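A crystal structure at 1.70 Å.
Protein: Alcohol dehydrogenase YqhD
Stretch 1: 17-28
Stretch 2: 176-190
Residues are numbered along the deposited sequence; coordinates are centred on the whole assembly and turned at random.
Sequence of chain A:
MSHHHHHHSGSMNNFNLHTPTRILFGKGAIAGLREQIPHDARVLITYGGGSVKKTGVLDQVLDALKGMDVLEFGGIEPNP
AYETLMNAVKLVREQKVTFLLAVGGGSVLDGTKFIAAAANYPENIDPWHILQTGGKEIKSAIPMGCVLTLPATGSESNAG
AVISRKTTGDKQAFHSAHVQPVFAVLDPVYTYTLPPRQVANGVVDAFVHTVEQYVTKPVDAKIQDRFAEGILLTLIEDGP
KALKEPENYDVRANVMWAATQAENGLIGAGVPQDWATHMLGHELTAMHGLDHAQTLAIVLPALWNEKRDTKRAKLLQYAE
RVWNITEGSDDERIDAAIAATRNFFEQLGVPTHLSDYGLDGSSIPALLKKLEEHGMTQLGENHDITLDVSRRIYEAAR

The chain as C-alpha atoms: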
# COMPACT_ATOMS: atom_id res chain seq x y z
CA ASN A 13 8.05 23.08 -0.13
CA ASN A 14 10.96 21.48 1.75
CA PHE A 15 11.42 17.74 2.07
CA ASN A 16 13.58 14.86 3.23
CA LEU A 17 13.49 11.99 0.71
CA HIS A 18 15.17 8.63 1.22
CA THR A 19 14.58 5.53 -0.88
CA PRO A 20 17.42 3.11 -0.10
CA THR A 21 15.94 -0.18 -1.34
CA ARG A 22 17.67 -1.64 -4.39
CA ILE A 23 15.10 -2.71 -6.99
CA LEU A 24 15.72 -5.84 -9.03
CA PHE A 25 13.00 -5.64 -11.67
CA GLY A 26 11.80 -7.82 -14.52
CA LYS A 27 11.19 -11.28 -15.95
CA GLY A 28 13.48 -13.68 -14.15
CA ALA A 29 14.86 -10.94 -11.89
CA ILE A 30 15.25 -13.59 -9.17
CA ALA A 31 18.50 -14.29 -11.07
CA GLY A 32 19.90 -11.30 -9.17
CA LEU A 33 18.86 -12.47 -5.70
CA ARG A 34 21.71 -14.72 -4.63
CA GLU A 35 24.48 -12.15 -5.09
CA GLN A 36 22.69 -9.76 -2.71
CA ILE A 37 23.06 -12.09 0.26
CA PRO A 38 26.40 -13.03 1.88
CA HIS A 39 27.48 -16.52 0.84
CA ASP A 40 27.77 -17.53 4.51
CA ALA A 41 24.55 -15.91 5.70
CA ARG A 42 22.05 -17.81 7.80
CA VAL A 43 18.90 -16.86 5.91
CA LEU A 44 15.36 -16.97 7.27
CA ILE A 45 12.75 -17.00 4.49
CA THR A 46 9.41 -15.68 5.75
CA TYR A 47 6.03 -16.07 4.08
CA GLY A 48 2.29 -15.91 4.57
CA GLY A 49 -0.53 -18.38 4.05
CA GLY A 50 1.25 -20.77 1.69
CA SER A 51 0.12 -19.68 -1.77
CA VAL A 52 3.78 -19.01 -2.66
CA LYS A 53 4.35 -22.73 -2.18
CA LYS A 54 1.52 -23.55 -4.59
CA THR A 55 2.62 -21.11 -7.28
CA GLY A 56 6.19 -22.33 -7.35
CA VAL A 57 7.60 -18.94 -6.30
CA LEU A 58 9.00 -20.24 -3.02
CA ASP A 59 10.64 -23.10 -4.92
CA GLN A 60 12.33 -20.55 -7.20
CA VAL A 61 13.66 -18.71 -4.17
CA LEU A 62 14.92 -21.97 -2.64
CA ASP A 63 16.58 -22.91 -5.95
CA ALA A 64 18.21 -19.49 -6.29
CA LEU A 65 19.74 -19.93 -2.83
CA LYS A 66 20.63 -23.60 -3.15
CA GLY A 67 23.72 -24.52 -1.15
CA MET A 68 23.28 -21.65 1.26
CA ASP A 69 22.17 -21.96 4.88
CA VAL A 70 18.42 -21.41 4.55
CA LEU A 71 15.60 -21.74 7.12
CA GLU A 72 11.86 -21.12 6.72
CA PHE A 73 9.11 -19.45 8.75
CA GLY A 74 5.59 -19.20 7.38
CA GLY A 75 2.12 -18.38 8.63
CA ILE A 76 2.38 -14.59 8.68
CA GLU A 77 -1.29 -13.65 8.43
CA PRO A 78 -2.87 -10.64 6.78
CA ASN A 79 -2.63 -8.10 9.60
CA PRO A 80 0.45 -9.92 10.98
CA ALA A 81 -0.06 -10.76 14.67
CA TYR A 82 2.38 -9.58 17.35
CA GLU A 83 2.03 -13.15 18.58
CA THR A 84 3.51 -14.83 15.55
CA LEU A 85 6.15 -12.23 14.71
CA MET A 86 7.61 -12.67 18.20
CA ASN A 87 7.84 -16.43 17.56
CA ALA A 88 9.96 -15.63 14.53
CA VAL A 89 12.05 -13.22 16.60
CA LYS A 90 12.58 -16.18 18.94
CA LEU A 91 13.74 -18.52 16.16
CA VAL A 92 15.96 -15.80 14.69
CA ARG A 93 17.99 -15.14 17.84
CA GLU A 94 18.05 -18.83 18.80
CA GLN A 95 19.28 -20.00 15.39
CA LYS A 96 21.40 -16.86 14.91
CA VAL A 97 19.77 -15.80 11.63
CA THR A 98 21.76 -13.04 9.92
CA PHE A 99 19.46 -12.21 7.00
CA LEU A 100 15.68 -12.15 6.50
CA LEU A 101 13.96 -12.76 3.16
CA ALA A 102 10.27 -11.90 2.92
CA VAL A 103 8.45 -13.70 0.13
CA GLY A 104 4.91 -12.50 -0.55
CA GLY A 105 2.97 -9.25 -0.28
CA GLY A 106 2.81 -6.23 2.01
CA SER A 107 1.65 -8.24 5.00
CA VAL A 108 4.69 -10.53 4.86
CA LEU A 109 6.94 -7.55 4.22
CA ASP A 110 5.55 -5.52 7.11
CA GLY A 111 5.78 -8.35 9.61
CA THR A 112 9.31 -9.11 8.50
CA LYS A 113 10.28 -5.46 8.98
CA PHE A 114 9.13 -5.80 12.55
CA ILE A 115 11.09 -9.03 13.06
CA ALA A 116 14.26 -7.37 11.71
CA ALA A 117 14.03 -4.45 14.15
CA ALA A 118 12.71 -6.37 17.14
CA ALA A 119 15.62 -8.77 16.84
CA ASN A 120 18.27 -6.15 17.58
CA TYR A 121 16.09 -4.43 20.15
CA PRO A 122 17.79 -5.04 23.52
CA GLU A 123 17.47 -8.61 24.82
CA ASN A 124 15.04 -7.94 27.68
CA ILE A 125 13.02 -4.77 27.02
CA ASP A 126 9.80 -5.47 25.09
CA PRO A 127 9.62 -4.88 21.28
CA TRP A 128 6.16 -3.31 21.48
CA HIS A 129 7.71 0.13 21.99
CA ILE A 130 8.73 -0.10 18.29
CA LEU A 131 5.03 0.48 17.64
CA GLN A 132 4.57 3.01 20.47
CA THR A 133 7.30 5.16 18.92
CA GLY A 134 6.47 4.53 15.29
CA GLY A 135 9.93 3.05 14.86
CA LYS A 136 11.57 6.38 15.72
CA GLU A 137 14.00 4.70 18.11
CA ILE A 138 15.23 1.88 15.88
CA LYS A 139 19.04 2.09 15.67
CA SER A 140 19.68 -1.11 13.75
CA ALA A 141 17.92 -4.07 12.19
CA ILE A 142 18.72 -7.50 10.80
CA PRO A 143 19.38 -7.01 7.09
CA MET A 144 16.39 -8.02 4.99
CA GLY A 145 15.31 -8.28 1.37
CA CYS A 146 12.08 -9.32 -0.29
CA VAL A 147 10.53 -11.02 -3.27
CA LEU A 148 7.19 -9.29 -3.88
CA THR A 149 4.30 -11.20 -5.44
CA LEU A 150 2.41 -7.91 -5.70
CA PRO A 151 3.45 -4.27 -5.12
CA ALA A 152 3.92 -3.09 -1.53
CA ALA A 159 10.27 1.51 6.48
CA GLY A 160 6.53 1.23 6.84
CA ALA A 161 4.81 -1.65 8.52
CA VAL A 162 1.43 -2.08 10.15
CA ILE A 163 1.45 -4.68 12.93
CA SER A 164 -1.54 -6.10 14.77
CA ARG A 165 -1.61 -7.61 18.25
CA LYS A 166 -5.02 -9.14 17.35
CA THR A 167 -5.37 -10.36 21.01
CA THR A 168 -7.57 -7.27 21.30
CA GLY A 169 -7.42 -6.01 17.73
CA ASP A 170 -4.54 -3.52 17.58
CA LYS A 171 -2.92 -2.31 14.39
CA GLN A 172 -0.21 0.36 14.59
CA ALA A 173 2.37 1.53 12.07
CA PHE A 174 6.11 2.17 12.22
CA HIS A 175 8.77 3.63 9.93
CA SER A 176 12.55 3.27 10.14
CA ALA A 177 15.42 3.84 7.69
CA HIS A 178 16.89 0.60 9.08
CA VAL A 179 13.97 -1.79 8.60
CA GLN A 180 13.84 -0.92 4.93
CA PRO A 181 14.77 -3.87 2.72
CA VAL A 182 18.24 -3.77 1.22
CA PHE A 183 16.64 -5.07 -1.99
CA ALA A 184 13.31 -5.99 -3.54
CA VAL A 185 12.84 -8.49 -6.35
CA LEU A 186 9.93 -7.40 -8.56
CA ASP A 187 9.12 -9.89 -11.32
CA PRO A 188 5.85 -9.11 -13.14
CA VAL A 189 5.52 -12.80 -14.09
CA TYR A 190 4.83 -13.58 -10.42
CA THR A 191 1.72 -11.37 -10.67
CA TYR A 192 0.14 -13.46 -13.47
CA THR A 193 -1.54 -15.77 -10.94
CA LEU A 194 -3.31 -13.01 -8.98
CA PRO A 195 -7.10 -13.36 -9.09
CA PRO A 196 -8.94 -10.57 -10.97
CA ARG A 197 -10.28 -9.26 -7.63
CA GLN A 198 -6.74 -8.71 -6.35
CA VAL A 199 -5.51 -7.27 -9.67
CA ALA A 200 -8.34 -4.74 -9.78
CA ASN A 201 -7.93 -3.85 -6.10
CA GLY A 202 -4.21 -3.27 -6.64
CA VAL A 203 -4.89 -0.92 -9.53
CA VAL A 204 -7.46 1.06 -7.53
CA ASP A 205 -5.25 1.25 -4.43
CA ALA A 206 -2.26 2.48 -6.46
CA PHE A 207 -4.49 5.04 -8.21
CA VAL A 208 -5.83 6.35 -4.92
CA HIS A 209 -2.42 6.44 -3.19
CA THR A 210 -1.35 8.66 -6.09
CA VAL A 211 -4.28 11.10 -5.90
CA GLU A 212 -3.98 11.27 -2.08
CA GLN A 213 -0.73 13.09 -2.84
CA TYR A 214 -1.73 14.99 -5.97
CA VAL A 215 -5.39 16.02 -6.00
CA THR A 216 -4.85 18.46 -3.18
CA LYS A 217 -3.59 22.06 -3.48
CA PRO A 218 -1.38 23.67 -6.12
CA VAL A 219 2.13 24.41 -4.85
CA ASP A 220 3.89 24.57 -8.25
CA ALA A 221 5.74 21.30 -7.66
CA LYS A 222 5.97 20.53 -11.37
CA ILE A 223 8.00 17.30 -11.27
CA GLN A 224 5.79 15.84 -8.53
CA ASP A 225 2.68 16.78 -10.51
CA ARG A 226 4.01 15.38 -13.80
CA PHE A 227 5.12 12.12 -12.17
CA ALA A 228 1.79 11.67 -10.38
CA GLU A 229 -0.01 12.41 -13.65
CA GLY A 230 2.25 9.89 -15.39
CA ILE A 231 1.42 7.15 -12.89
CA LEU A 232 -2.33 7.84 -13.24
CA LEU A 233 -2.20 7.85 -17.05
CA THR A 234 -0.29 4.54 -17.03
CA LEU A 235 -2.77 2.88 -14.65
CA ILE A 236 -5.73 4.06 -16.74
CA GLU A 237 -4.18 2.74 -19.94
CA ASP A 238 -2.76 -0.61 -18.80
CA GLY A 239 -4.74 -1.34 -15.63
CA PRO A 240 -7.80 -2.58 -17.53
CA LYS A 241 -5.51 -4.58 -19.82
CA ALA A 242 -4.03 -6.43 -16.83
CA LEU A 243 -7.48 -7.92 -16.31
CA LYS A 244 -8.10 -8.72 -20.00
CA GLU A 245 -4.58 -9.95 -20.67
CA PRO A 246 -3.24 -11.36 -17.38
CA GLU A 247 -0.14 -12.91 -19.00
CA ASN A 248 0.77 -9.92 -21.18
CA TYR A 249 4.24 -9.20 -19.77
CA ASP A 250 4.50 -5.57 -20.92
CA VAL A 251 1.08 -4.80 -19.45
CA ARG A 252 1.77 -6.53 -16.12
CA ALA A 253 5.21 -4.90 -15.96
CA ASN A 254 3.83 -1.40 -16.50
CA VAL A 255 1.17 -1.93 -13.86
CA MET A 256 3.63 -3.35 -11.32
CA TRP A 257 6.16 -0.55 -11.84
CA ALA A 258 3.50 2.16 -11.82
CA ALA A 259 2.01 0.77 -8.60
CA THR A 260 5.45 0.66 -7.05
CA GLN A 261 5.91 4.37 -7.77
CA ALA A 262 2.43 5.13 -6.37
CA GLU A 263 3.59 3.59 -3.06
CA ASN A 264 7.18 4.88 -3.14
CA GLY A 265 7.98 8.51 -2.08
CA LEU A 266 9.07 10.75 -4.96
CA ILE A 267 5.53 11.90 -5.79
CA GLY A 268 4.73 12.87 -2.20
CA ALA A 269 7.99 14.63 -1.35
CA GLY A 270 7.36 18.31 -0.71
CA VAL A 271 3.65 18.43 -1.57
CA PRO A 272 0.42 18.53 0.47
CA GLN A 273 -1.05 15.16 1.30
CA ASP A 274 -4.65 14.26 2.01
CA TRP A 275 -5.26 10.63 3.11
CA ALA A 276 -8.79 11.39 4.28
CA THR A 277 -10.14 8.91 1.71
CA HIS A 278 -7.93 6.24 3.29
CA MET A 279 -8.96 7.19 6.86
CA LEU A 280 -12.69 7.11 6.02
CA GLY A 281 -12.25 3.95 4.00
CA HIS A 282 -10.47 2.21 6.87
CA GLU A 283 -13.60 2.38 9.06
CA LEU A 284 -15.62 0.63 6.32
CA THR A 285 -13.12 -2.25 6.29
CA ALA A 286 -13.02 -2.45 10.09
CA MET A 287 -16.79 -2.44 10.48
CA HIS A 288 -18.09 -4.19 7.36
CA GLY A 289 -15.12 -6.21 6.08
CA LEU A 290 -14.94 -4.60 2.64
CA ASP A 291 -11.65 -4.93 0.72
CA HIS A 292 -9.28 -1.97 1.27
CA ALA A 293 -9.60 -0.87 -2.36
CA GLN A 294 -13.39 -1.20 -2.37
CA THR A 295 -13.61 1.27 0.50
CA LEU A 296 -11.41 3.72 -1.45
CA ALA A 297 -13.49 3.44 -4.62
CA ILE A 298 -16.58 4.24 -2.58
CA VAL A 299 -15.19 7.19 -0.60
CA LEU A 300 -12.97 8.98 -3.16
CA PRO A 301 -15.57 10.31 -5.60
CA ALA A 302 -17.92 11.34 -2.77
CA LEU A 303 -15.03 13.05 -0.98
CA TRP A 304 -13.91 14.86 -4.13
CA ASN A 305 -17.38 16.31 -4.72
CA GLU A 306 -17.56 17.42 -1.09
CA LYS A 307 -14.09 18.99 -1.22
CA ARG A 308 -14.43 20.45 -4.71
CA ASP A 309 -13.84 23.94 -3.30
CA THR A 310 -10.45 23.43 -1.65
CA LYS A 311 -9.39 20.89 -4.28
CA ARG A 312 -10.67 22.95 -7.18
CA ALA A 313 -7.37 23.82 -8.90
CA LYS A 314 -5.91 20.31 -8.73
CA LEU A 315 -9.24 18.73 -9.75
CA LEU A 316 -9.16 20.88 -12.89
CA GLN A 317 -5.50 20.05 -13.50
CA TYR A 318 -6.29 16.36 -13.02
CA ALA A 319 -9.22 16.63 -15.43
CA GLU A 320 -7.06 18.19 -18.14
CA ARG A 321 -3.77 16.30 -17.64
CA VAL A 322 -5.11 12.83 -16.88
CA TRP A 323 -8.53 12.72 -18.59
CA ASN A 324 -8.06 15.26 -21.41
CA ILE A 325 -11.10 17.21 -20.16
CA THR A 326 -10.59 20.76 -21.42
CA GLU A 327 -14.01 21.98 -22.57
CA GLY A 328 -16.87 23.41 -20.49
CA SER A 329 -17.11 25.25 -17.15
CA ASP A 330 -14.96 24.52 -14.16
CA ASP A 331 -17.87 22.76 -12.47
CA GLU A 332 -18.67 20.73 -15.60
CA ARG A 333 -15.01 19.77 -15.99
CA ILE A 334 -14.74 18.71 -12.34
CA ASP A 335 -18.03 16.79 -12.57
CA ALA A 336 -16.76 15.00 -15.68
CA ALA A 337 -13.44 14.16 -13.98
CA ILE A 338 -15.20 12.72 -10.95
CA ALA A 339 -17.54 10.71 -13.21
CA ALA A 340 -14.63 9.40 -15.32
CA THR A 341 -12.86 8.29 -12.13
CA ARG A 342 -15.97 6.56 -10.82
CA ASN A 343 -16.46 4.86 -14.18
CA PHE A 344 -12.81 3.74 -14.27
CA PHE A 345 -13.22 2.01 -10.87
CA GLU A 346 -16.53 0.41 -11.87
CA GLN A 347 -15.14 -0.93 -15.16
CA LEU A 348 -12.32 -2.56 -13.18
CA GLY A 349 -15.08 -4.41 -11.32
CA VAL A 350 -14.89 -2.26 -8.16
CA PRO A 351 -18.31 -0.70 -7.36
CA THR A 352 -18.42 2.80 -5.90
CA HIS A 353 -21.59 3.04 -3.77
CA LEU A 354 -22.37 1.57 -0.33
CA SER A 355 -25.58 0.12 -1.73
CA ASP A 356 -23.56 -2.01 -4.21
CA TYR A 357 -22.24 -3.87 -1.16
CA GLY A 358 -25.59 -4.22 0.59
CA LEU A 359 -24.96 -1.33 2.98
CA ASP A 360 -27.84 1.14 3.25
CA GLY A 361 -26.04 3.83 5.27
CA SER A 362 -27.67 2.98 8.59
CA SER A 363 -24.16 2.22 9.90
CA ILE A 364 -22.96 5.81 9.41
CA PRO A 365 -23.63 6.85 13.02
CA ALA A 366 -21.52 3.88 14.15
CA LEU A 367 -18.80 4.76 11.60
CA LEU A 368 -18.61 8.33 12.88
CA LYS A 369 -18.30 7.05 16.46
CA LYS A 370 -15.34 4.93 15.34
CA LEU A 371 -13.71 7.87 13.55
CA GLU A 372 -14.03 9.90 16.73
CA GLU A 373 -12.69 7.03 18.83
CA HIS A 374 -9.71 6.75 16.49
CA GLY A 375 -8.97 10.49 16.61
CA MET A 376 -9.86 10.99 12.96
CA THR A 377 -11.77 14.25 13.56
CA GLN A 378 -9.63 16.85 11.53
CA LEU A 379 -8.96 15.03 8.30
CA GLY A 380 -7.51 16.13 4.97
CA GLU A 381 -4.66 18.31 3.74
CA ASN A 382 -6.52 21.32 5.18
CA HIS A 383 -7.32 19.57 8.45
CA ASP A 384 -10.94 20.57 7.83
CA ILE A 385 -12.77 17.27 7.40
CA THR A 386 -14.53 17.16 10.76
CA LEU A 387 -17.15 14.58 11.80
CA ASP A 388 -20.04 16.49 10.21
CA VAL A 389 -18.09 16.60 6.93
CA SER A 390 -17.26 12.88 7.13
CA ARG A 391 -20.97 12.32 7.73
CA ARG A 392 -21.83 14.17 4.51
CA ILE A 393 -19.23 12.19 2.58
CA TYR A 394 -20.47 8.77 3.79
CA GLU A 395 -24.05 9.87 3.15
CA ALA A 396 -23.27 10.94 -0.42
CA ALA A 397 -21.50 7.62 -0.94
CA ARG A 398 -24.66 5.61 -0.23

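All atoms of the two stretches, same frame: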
# COMPACT_ATOMS: atom_id res chain seq x y z
N LEU A 17 13.88 13.15 1.51
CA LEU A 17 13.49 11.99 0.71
C LEU A 17 14.58 10.93 0.76
O LEU A 17 15.74 11.19 0.48
CB LEU A 17 13.22 12.40 -0.74
CG LEU A 17 12.95 11.30 -1.78
CD1 LEU A 17 11.70 10.51 -1.40
CD2 LEU A 17 12.81 11.91 -3.16
N HIS A 18 14.20 9.71 1.13
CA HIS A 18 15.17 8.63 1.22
C HIS A 18 14.53 7.33 0.76
O HIS A 18 13.54 6.87 1.34
CB HIS A 18 15.69 8.49 2.65
CG HIS A 18 16.83 7.53 2.79
ND1 HIS A 18 16.93 6.66 3.85
CD2 HIS A 18 17.90 7.29 2.00
CE1 HIS A 18 18.02 5.93 3.71
NE2 HIS A 18 18.63 6.30 2.60
N THR A 19 15.09 6.77 -0.31
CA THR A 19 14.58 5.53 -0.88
C THR A 19 15.72 4.53 -1.11
O THR A 19 16.21 4.38 -2.23
CB THR A 19 13.83 5.80 -2.20
OG1 THR A 19 14.70 6.48 -3.12
CG2 THR A 19 12.59 6.65 -1.96
N PRO A 20 16.16 3.86 -0.04
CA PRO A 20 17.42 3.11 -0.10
C PRO A 20 17.30 1.69 -0.68
O PRO A 20 18.32 1.06 -0.96
CB PRO A 20 17.84 3.05 1.36
CG PRO A 20 16.55 3.01 2.10
CD PRO A 20 15.61 3.91 1.32
N THR A 21 16.08 1.20 -0.87
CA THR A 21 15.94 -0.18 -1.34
C THR A 21 16.33 -0.38 -2.80
O THR A 21 15.80 0.28 -3.70
CB THR A 21 14.48 -0.67 -1.15
OG1 THR A 21 14.13 -0.58 0.23
CG2 THR A 21 14.34 -2.13 -1.63
N ARG A 22 17.27 -1.29 -3.04
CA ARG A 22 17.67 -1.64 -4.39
C ARG A 22 16.57 -2.45 -5.07
O ARG A 22 16.12 -3.45 -4.53
CB ARG A 22 18.97 -2.44 -4.39
CG ARG A 22 19.39 -2.95 -5.77
CD ARG A 22 20.64 -3.82 -5.68
NE ARG A 22 21.79 -3.11 -5.12
CZ ARG A 22 22.60 -2.33 -5.83
NH1 ARG A 22 22.41 -2.15 -7.13
NH2 ARG A 22 23.62 -1.73 -5.23
N ILE A 23 16.15 -2.02 -6.25
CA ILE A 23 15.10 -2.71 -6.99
C ILE A 23 15.68 -3.62 -8.06
O ILE A 23 16.40 -3.15 -8.95
CB ILE A 23 14.14 -1.72 -7.67
CG1 ILE A 23 13.54 -0.76 -6.62
CG2 ILE A 23 13.06 -2.45 -8.43
CD1 ILE A 23 12.70 -1.45 -5.59
N LEU A 24 15.35 -4.90 -7.98
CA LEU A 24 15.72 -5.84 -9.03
C LEU A 24 14.45 -6.17 -9.79
O LEU A 24 13.61 -6.92 -9.29
CB LEU A 24 16.37 -7.09 -8.44
CG LEU A 24 17.59 -6.89 -7.53
CD1 LEU A 24 18.08 -8.21 -6.95
CD2 LEU A 24 18.71 -6.17 -8.27
N PHE A 25 14.28 -5.57 -10.96
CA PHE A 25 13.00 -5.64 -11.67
C PHE A 25 13.06 -6.47 -12.95
O PHE A 25 14.02 -6.39 -13.71
CB PHE A 25 12.51 -4.22 -12.01
CG PHE A 25 11.10 -4.17 -12.54
CD1 PHE A 25 10.05 -3.83 -11.70
CD2 PHE A 25 10.83 -4.43 -13.88
CE1 PHE A 25 8.74 -3.77 -12.18
CE2 PHE A 25 9.52 -4.38 -14.37
CZ PHE A 25 8.48 -4.05 -13.52
N GLY A 26 12.00 -7.24 -13.21
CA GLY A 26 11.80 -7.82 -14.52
C GLY A 26 11.65 -9.33 -14.55
O GLY A 26 11.81 -9.99 -13.53
N LYS A 27 11.33 -9.85 -15.73
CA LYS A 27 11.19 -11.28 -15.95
C LYS A 27 12.47 -12.01 -15.57
O LYS A 27 13.55 -11.75 -16.13
CB LYS A 27 10.86 -11.56 -17.42
CG LYS A 27 10.72 -13.04 -17.73
CD LYS A 27 10.57 -13.29 -19.23
CE LYS A 27 9.58 -12.33 -19.87
NZ LYS A 27 8.94 -12.89 -21.09
N GLY A 28 12.35 -12.90 -14.60
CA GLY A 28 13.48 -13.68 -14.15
C GLY A 28 14.45 -12.90 -13.28
O GLY A 28 15.59 -13.33 -13.10
N SER A 176 11.15 3.15 9.75
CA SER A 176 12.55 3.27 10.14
C SER A 176 13.50 3.02 8.98
O SER A 176 13.40 1.99 8.30
CB SER A 176 12.88 2.30 11.28
OG SER A 176 14.27 2.29 11.54
N ALA A 177 14.43 3.94 8.77
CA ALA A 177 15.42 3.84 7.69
C ALA A 177 16.26 2.56 7.77
O ALA A 177 17.03 2.26 6.86
CB ALA A 177 16.33 5.06 7.71
N HIS A 178 16.10 1.81 8.86
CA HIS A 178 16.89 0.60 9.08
C HIS A 178 16.12 -0.68 8.81
O HIS A 178 16.72 -1.72 8.56
CB HIS A 178 17.44 0.59 10.51
CG HIS A 178 18.49 1.63 10.75
ND1 HIS A 178 18.56 2.37 11.92
CD2 HIS A 178 19.52 2.06 9.98
CE1 HIS A 178 19.58 3.20 11.85
NE2 HIS A 178 20.18 3.03 10.68
N VAL A 179 14.79 -0.61 8.85
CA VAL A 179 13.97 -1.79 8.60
C VAL A 179 13.57 -1.85 7.13
O VAL A 179 12.83 -2.73 6.71
CB VAL A 179 12.69 -1.82 9.45
CG1 VAL A 179 13.03 -1.63 10.91
CG2 VAL A 179 11.70 -0.75 8.98
N GLN A 180 14.07 -0.89 6.36
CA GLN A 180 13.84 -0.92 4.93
C GLN A 180 14.64 -2.05 4.31
O GLN A 180 15.80 -2.26 4.68
CB GLN A 180 14.22 0.39 4.26
CG GLN A 180 13.71 1.59 5.00
CD GLN A 180 13.37 2.72 4.06
OE1 GLN A 180 12.41 2.62 3.29
NE2 GLN A 180 14.13 3.81 4.13
N PRO A 181 14.03 -2.78 3.37
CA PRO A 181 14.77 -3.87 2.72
C PRO A 181 15.97 -3.36 1.94
O PRO A 181 15.94 -2.30 1.30
CB PRO A 181 13.72 -4.49 1.78
CG PRO A 181 12.68 -3.46 1.60
CD PRO A 181 12.65 -2.65 2.87
N VAL A 182 17.06 -4.13 1.99
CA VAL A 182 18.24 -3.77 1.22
C VAL A 182 17.91 -3.92 -0.26
O VAL A 182 18.41 -3.15 -1.08
CB VAL A 182 19.46 -4.63 1.60
CG1 VAL A 182 19.94 -4.26 2.99
CG2 VAL A 182 19.12 -6.09 1.55
N PHE A 183 17.06 -4.89 -0.60
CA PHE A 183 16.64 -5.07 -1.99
C PHE A 183 15.21 -5.59 -2.09
O PHE A 183 14.69 -6.15 -1.15
CB PHE A 183 17.57 -6.03 -2.75
CG PHE A 183 17.58 -7.42 -2.17
CD1 PHE A 183 16.62 -8.35 -2.54
CD2 PHE A 183 18.54 -7.78 -1.25
CE1 PHE A 183 16.62 -9.61 -2.00
CE2 PHE A 183 18.55 -9.06 -0.70
CZ PHE A 183 17.59 -9.97 -1.07
N ALA A 184 14.62 -5.42 -3.26
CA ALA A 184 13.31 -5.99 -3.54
C ALA A 184 13.33 -6.58 -4.93
O ALA A 184 13.70 -5.89 -5.90
CB ALA A 184 12.21 -4.93 -3.40
N VAL A 185 12.99 -7.86 -5.05
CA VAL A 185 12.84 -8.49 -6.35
C VAL A 185 11.40 -8.33 -6.82
O VAL A 185 10.48 -8.81 -6.16
CB VAL A 185 13.19 -9.99 -6.33
CG1 VAL A 185 12.96 -10.60 -7.71
CG2 VAL A 185 14.62 -10.19 -5.88
N LEU A 186 11.24 -7.66 -7.96
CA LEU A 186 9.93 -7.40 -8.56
C LEU A 186 9.87 -8.03 -9.95
O LEU A 186 10.38 -7.46 -10.92
CB LEU A 186 9.68 -5.89 -8.67
CG LEU A 186 9.16 -5.09 -7.46
CD1 LEU A 186 9.98 -5.32 -6.23
CD2 LEU A 186 9.17 -3.60 -7.80
N ASP A 187 9.27 -9.21 -10.04
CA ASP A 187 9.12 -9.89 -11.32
C ASP A 187 7.64 -9.91 -11.68
O ASP A 187 6.85 -10.56 -11.02
CB ASP A 187 9.69 -11.32 -11.24
CG ASP A 187 9.62 -12.06 -12.57
OD1 ASP A 187 8.91 -11.60 -13.49
OD2 ASP A 187 10.30 -13.11 -12.69
N PRO A 188 7.25 -9.18 -12.73
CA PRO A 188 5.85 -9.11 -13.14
C PRO A 188 5.24 -10.49 -13.41
O PRO A 188 4.03 -10.68 -13.22
CB PRO A 188 5.91 -8.28 -14.42
CG PRO A 188 7.10 -7.37 -14.20
CD PRO A 188 8.10 -8.26 -13.50
N VAL A 189 6.06 -11.45 -13.82
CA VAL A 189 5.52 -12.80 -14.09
C VAL A 189 4.88 -13.40 -12.84
O VAL A 189 3.88 -14.13 -12.94
CB VAL A 189 6.62 -13.74 -14.62
CG1 VAL A 189 6.09 -15.20 -14.70
CG2 VAL A 189 7.12 -13.25 -15.96
N TYR A 190 5.41 -13.09 -11.66
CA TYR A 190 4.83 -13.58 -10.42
C TYR A 190 3.44 -13.01 -10.16
O TYR A 190 2.71 -13.53 -9.33
CB TYR A 190 5.72 -13.27 -9.21
CG TYR A 190 7.09 -13.92 -9.22
CD1 TYR A 190 7.37 -15.00 -10.06
CD2 TYR A 190 8.11 -13.45 -8.39
CE1 TYR A 190 8.62 -15.59 -10.07
CE2 TYR A 190 9.37 -14.05 -8.40
CZ TYR A 190 9.62 -15.11 -9.23
OH TYR A 190 10.87 -15.71 -9.25

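Residues 22-25 run as a strand parallel to a second strand that ends at Leu186, their directions 18° apart. The register is simple: Arg22 lies beside Phe183, Ile23 beside Ala184, Leu24 beside Val185 and Phe25 beside Leu186. As in any parallel pair, alternate residues of the first strand do the bonding. Arg22 N donates to Val182 O (2.9 Å), and Ala184 N to Arg22 O (2.8 Å). Leu24 N and Leu186 N repeat the pattern with Ala184 O and Leu24 O, and Gly26 N closes the ladder on Leu186 O (2.8 Å).

Side chains fall on two faces. On one, the small Ala184 leaves room beside Ile23, whose CD1 lies 4.1 Å from Ala184 CB and whose CG2 lies 4.1 Å from Leu186 CD2. The Phe25 ring lies over Leu186 and Pro188: Phe25 CD1 is 3.7 Å from Leu186 CB, Phe25 CZ is 3.7 Å from Pro188 CG, and Pro188 CD sits over one ring face. On the other face, Leu24 CD1 packs 4.1 Å from Val185 CG2, while the end of Arg22 leads away.

Side chains secure both ends. Thr21 OG1 donates to Pro181 O (2.7 Å), and Thr21 CG2 rests 3.9 Å from Ala184 CB. Past the strands, Asp187 OD2 accepts from Gly28 N (2.8 Å), while Lys27 CG touches Val189 CG2 at 4.0 Å.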